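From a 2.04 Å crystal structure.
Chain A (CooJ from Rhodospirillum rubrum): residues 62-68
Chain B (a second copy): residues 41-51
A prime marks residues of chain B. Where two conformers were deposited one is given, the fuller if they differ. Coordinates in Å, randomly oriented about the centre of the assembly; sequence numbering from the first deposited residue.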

# COMPACT_ATOMS: atom_id res chain seq x y z
N ASN A 62 1.60 15.20 -7.69
CA ASN A 62 0.51 16.16 -7.82
C ASN A 62 0.32 16.58 -9.28
O ASN A 62 -0.80 16.76 -9.74
CB ASN A 62 0.79 17.38 -6.94
CG ASN A 62 0.40 17.14 -5.49
OD1 ASN A 62 -0.77 17.30 -5.12
ND2 ASN A 62 1.38 16.78 -4.66
N ALA A 63 1.41 16.73 -10.03
CA ALA A 63 1.28 17.11 -11.43
C ALA A 63 0.60 16.00 -12.23
O ALA A 63 -0.25 16.28 -13.09
CB ALA A 63 2.65 17.46 -12.01
N VAL A 64 0.93 14.74 -11.95
CA VAL A 64 0.18 13.61 -12.51
C VAL A 64 -1.30 13.74 -12.19
O VAL A 64 -2.15 13.77 -13.09
CB VAL A 64 0.75 12.28 -12.00
CG1 VAL A 64 -0.19 11.16 -12.38
CG2 VAL A 64 2.15 12.03 -12.54
N LEU A 65 -1.63 13.86 -10.90
CA LEU A 65 -3.03 14.02 -10.46
C LEU A 65 -3.75 15.13 -11.24
O LEU A 65 -4.90 14.96 -11.65
CB LEU A 65 -3.07 14.32 -8.96
CG LEU A 65 -4.43 14.43 -8.23
CD1 LEU A 65 -5.30 13.22 -8.45
CD2 LEU A 65 -4.27 14.66 -6.73
N ARG A 66 -3.09 16.27 -11.43
CA ARG A 66 -3.77 17.37 -12.10
C ARG A 66 -3.91 17.12 -13.60
O ARG A 66 -4.76 17.74 -14.25
CB ARG A 66 -3.04 18.68 -11.82
CG ARG A 66 -3.14 19.15 -10.38
CD ARG A 66 -2.54 20.55 -10.14
NE ARG A 66 -1.12 20.63 -10.48
CZ ARG A 66 -0.12 20.52 -9.61
NH1 ARG A 66 -0.38 20.31 -8.32
NH2 ARG A 66 1.14 20.60 -10.03
N ASP A 67 -3.12 16.23 -14.17
CA ASP A 67 -3.18 16.01 -15.60
C ASP A 67 -4.19 14.94 -15.99
O ASP A 67 -4.50 14.80 -17.18
CB ASP A 67 -1.79 15.65 -16.15
CG ASP A 67 -1.70 15.80 -17.67
OD1 ASP A 67 -1.53 16.93 -18.16
OD2 ASP A 67 -1.80 14.78 -18.37
N LEU A 68 -4.72 14.20 -15.02
CA LEU A 68 -5.78 13.23 -15.29
C LEU A 68 -7.07 13.98 -15.61
O LEU A 68 -7.21 15.17 -15.30
CB LEU A 68 -5.99 12.31 -14.09
CG LEU A 68 -4.80 11.48 -13.61
CD1 LEU A 68 -5.10 10.85 -12.26
CD2 LEU A 68 -4.44 10.40 -14.63
N ALA B 41 1.80 11.54 -24.72
CA ALA B 41 3.21 11.71 -24.37
C ALA B 41 3.39 12.58 -23.13
O ALA B 41 4.41 12.46 -22.43
CB ALA B 41 3.99 12.32 -25.54
N ARG B 42 2.44 13.48 -22.85
CA ARG B 42 2.58 14.43 -21.75
C ARG B 42 2.25 13.80 -20.41
O ARG B 42 2.98 13.98 -19.43
CB ARG B 42 1.68 15.64 -22.00
CG ARG B 42 1.38 16.49 -20.78
CD ARG B 42 2.63 17.19 -20.26
N LEU B 43 1.15 13.05 -20.33
CA LEU B 43 0.86 12.31 -19.12
C LEU B 43 1.93 11.27 -18.85
O LEU B 43 2.35 11.07 -17.70
CB LEU B 43 -0.53 11.67 -19.21
CG LEU B 43 -0.91 10.87 -17.98
CD1 LEU B 43 -0.90 11.78 -16.75
CD2 LEU B 43 -2.27 10.26 -18.16
N GLY B 44 2.41 10.61 -19.91
CA GLY B 44 3.48 9.63 -19.75
C GLY B 44 4.74 10.25 -19.19
O GLY B 44 5.35 9.71 -18.26
N ALA B 45 5.14 11.40 -19.74
CA ALA B 45 6.30 12.11 -19.21
C ALA B 45 6.13 12.41 -17.72
O ALA B 45 7.05 12.20 -16.93
CB ALA B 45 6.52 13.41 -20.00
N LEU B 46 4.93 12.85 -17.31
CA LEU B 46 4.69 13.17 -15.90
C LEU B 46 4.71 11.92 -15.03
O LEU B 46 5.28 11.93 -13.93
CB LEU B 46 3.36 13.90 -15.76
CG LEU B 46 3.29 15.30 -16.38
CD1 LEU B 46 1.87 15.82 -16.32
CD2 LEU B 46 4.23 16.26 -15.67
N ILE B 47 4.08 10.84 -15.50
CA ILE B 47 4.12 9.59 -14.76
C ILE B 47 5.56 9.11 -14.62
O ILE B 47 6.02 8.82 -13.51
CB ILE B 47 3.23 8.53 -15.44
CG1 ILE B 47 1.76 8.93 -15.32
CG2 ILE B 47 3.48 7.15 -14.82
CD1 ILE B 47 0.85 8.09 -16.20
N ASP B 48 6.30 9.08 -15.72
CA ASP B 48 7.71 8.69 -15.62
C ASP B 48 8.47 9.63 -14.67
O ASP B 48 9.34 9.18 -13.92
CB ASP B 48 8.37 8.68 -16.99
CG ASP B 48 7.82 7.58 -17.89
OD1 ASP B 48 7.16 6.64 -17.38
OD2 ASP B 48 8.08 7.65 -19.12
N ARG B 49 8.15 10.93 -14.70
CA ARG B 49 8.86 11.84 -13.80
C ARG B 49 8.51 11.56 -12.35
O ARG B 49 9.39 11.53 -11.49
CB ARG B 49 8.55 13.29 -14.13
CG ARG B 49 9.30 14.26 -13.19
CD ARG B 49 10.82 14.18 -13.40
NE ARG B 49 11.51 13.37 -12.40
CZ ARG B 49 12.83 13.30 -12.30
NH1 ARG B 49 13.58 13.99 -13.14
NH2 ARG B 49 13.39 12.55 -11.34
N ALA B 50 7.22 11.40 -12.05
CA ALA B 50 6.81 11.00 -10.71
C ALA B 50 7.51 9.72 -10.29
O ALA B 50 7.97 9.61 -9.15
CB ALA B 50 5.29 10.82 -10.63
N LEU B 51 7.58 8.74 -11.19
CA LEU B 51 8.19 7.45 -10.86
C LEU B 51 9.67 7.59 -10.59
O LEU B 51 10.20 6.95 -9.68
CB LEU B 51 7.97 6.44 -11.99
CG LEU B 51 6.59 5.80 -12.05
CD1 LEU B 51 6.51 4.79 -13.21
CD2 LEU B 51 6.31 5.14 -10.70

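Two helices from separate copies of CooJ pack nearly antiparallel, at 155°, with their axes 8.9 Å apart at closest approach. Among the modelled atoms no hydrogen bond crosses between the stretches; the contact rests largely on apolar packing, and 352 Å² is buried in all, both sides summed.

Val64 is the centre of it. Its CA-to-CB bond runs sideways, yet the t rotamer (chi1 169°) sends CG2 onto the partner helix, 3.4 Å from Leu46′ O and 3.9 Å from Ala50′ CB. That carbonyl is already engaged by Ala50′ N within its own helix, so a methyl can lie against it without displacing a hydrogen bond. Val64 CG1 meets Ile47′ CG1 at 4.2 Å. A short branched side chain suits this place: its two methyls extend the contact with neighbouring residues, both touching Ile47′, with a single torsion to fix, while the single methyl of Ala50′ lies against Val64 CG2.

Leu46′ points toward the other stretch. In its m,t rotamer (chi1 -67°, chi2 173°) the forked end lies over Ala63 and Asp67, with CD2 4.2 Å from Ala63 CB and CD1 3.7 Å from Asp67 CB. Ala63 also points toward its partner, and its single methyl offers a low surface for the larger leucine to cover.

Leu43′ starts sideways, but its t,p rotamer (chi1 180°, chi2 59°) brings the end nearer. Its CD2 lies 4.1 Å from CD2 of Leu68, whose m,t side chain likewise starts sideways and ends closer, so the two leucines meet by their tips.

Asp67, also pointing toward the partner, stays partly exposed, which suits a polar carboxylate whose CB packs on Leu46′. With chi1 -164° (t) and chi2 81°, Asp67 OD2 lies 3.5 Å from Leu43′ CB and OD1 3.9 Å from Arg42′ CG. These are contacts with carbon; because the Arg42′ guanidinium is not modelled, any pairing of charges there remains open.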